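Local coordinates for aspartate aminotransferase (Thermotoga maritima, PDB 1O4S), which catalyses the pyridoxal-phosphate-dependent transfer of the amino group of L-aspartate to 2-oxoglutarate, giving oxaloacetate and L-glutamate, at residues Phe53-Glu57 with Pro58-Glu62. Numbering follows the deposited sequence.
Sequences FPTPE and PVVEE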
loop_
_atom_site.group_PDB
_atom_site.type_symbol
_atom_site.label_atom_id
_atom_site.label_comp_id
_atom_site.label_asym_id
_atom_site.label_seq_id
_atom_site.Cartn_x
_atom_site.Cartn_y
_atom_site.Cartn_z
ATOM N N PHE B 53 -20.516 -9.547 7.851
ATOM C CA PHE B 53 -20.382 -9.838 9.255
ATOM C C PHE B 53 -19.475 -8.720 9.785
ATOM O O PHE B 53 -18.711 -8.119 9.037
ATOM C CB PHE B 53 -19.756 -11.219 9.481
ATOM C CG PHE B 53 -20.736 -12.354 9.430
ATOM C CD1 PHE B 53 -21.005 -13.114 10.549
ATOM C CD2 PHE B 53 -21.392 -12.671 8.249
ATOM C CE1 PHE B 53 -21.936 -14.170 10.500
ATOM C CE2 PHE B 53 -22.309 -13.713 8.199
ATOM C CZ PHE B 53 -22.572 -14.454 9.325
ATOM N N PRO B 54 -19.565 -8.431 11.074
ATOM C CA PRO B 54 -18.655 -7.456 11.686
ATOM C C PRO B 54 -17.328 -8.109 11.861
ATOM O O PRO B 54 -17.209 -9.324 11.735
ATOM C CB PRO B 54 -19.316 -7.141 13.057
ATOM C CG PRO B 54 -20.223 -8.314 13.372
ATOM C CD PRO B 54 -20.525 -8.993 12.054
ATOM N N THR B 55 -16.330 -7.299 12.157
ATOM C CA THR B 55 -15.088 -7.778 12.743
ATOM C C THR B 55 -15.415 -8.547 14.024
ATOM O O THR B 55 -16.185 -8.059 14.838
ATOM C CB THR B 55 -14.201 -6.586 13.091
ATOM O OG1 THR B 55 -13.834 -5.907 11.896
ATOM C CG2 THR B 55 -12.919 -7.049 13.742
ATOM N N PRO B 56 -14.864 -9.738 14.228
ATOM C CA PRO B 56 -15.154 -10.472 15.459
ATOM C C PRO B 56 -14.841 -9.667 16.696
ATOM O O PRO B 56 -13.812 -9.025 16.753
ATOM C CB PRO B 56 -14.246 -11.687 15.353
ATOM C CG PRO B 56 -14.106 -11.903 13.899
ATOM C CD PRO B 56 -13.986 -10.514 13.347
ATOM N N GLU B 57 -15.722 -9.706 17.684
ATOM C CA GLU B 57 -15.572 -8.856 18.832
ATOM C C GLU B 57 -14.229 -9.055 19.556
ATOM O O GLU B 57 -13.673 -8.113 20.035
ATOM C CB GLU B 57 -16.757 -9.011 19.783
ATOM C CG GLU B 57 -16.871 -7.880 20.825
ATOM C CD GLU B 57 -17.076 -6.485 20.191
ATOM O OE1 GLU B 57 -16.977 -5.460 20.922
ATOM O OE2 GLU B 57 -17.333 -6.393 18.947
ATOM N N PRO B 58 -13.689 -10.262 19.660
ATOM C CA PRO B 58 -12.390 -10.389 20.332
ATOM C C PRO B 58 -11.288 -9.618 19.629
ATOM O O PRO B 58 -10.354 -9.165 20.299
ATOM C CB PRO B 58 -12.140 -11.902 20.351
ATOM C CG PRO B 58 -13.522 -12.474 20.273
ATOM C CD PRO B 58 -14.251 -11.574 19.298
ATOM N N VAL B 59 -11.402 -9.493 18.311
ATOM C CA VAL B 59 -10.459 -8.745 17.508
ATOM C C VAL B 59 -10.628 -7.246 17.788
ATOM O O VAL B 59 -9.650 -6.571 18.008
ATOM C CB VAL B 59 -10.625 -9.022 15.994
ATOM C CG1 VAL B 59 -9.625 -8.164 15.151
ATOM C CG2 VAL B 59 -10.447 -10.502 15.702
ATOM N N VAL B 60 -11.864 -6.753 17.779
ATOM C CA VAL B 60 -12.148 -5.379 18.191
ATOM C C VAL B 60 -11.561 -5.078 19.575
ATOM O O VAL B 60 -10.867 -4.066 19.772
ATOM C CB VAL B 60 -13.648 -5.116 18.218
ATOM C CG1 VAL B 60 -13.963 -3.765 18.842
ATOM C CG2 VAL B 60 -14.264 -5.232 16.810
ATOM N N GLU B 61 -11.813 -5.956 20.539
ATOM C CA GLU B 61 -11.357 -5.741 21.919
ATOM C C GLU B 61 -9.839 -5.639 22.028
ATOM O O GLU B 61 -9.344 -4.744 22.711
ATOM C CB GLU B 61 -11.886 -6.826 22.900
ATOM C CG GLU B 61 -13.403 -6.748 23.063
ATOM C CD GLU B 61 -14.037 -7.860 23.955
ATOM O OE1 GLU B 61 -13.375 -8.922 24.241
ATOM O OE2 GLU B 61 -15.221 -7.654 24.360
ATOM N N GLU B 62 -9.120 -6.557 21.386
ATOM C CA GLU B 62 -7.654 -6.468 21.311
ATOM C C GLU B 62 -7.133 -5.185 20.642
ATOM O O GLU B 62 -6.160 -4.583 21.101
ATOM C CB GLU B 62 -7.110 -7.679 20.585
ATOM C CG GLU B 62 -5.630 -7.666 20.291
ATOM C CD GLU B 62 -4.755 -7.695 21.522
ATOM O OE1 GLU B 62 -5.266 -8.004 22.649
ATOM O OE2 GLU B 62 -3.536 -7.402 21.333
#
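Pro56 O takes two amide hydrogens from the first turn of the helix that follows it. Val60 N donates at 3.2 Å to Pro56 O, nearly straight at 164°; Val59 N lies closer to the same oxygen, but its bond is bent to 129° and weak. One residue on, Glu61 N reaches Glu57 O at 2.9 Å, and the series continues with Glu62 N, 3.1 Å from Pro58 O. Pro58 N, in the first turn, has no hydrogen to offer, so its short approach to Pro56 O is not a bond.

Thr55 turns its methyl, CG2, to the helix, where it touches Val59 CG1 and Val60 CG2, each 3.8 Å from Thr55 CG2. OG1 sits beside the backbone N, which leaves CG2 anti to it, and is satisfied by Trp253 NE1, while Met250 packs on Thr55 and Val59 together. Pro56 CB rests 3.9 Å from Pro58 CD and about as far from Val59 CG2. Glu57 bends at chi2 (61°), bringing its carboxylate obliquely across Val60, with OE2 3.9 Å from Val60 CG2. Its OE1 stays 4.4 Å from Glu61 OE2, two like charges near each other, which would probably raise the pKa of one of them somewhat.

Backbone hydrogen bonds from Thr55 to the second subunit, and its packing on Val72 there, tie the loop to the dimer interface. The arrangement is a helix N-terminus: Pro56 in the N-cap position, a proline in the first turn, opening helix 57-68 of this aspartate aminotransferase, with the Thr55 side chain about 12 Å from the bound pyridoxal phosphate.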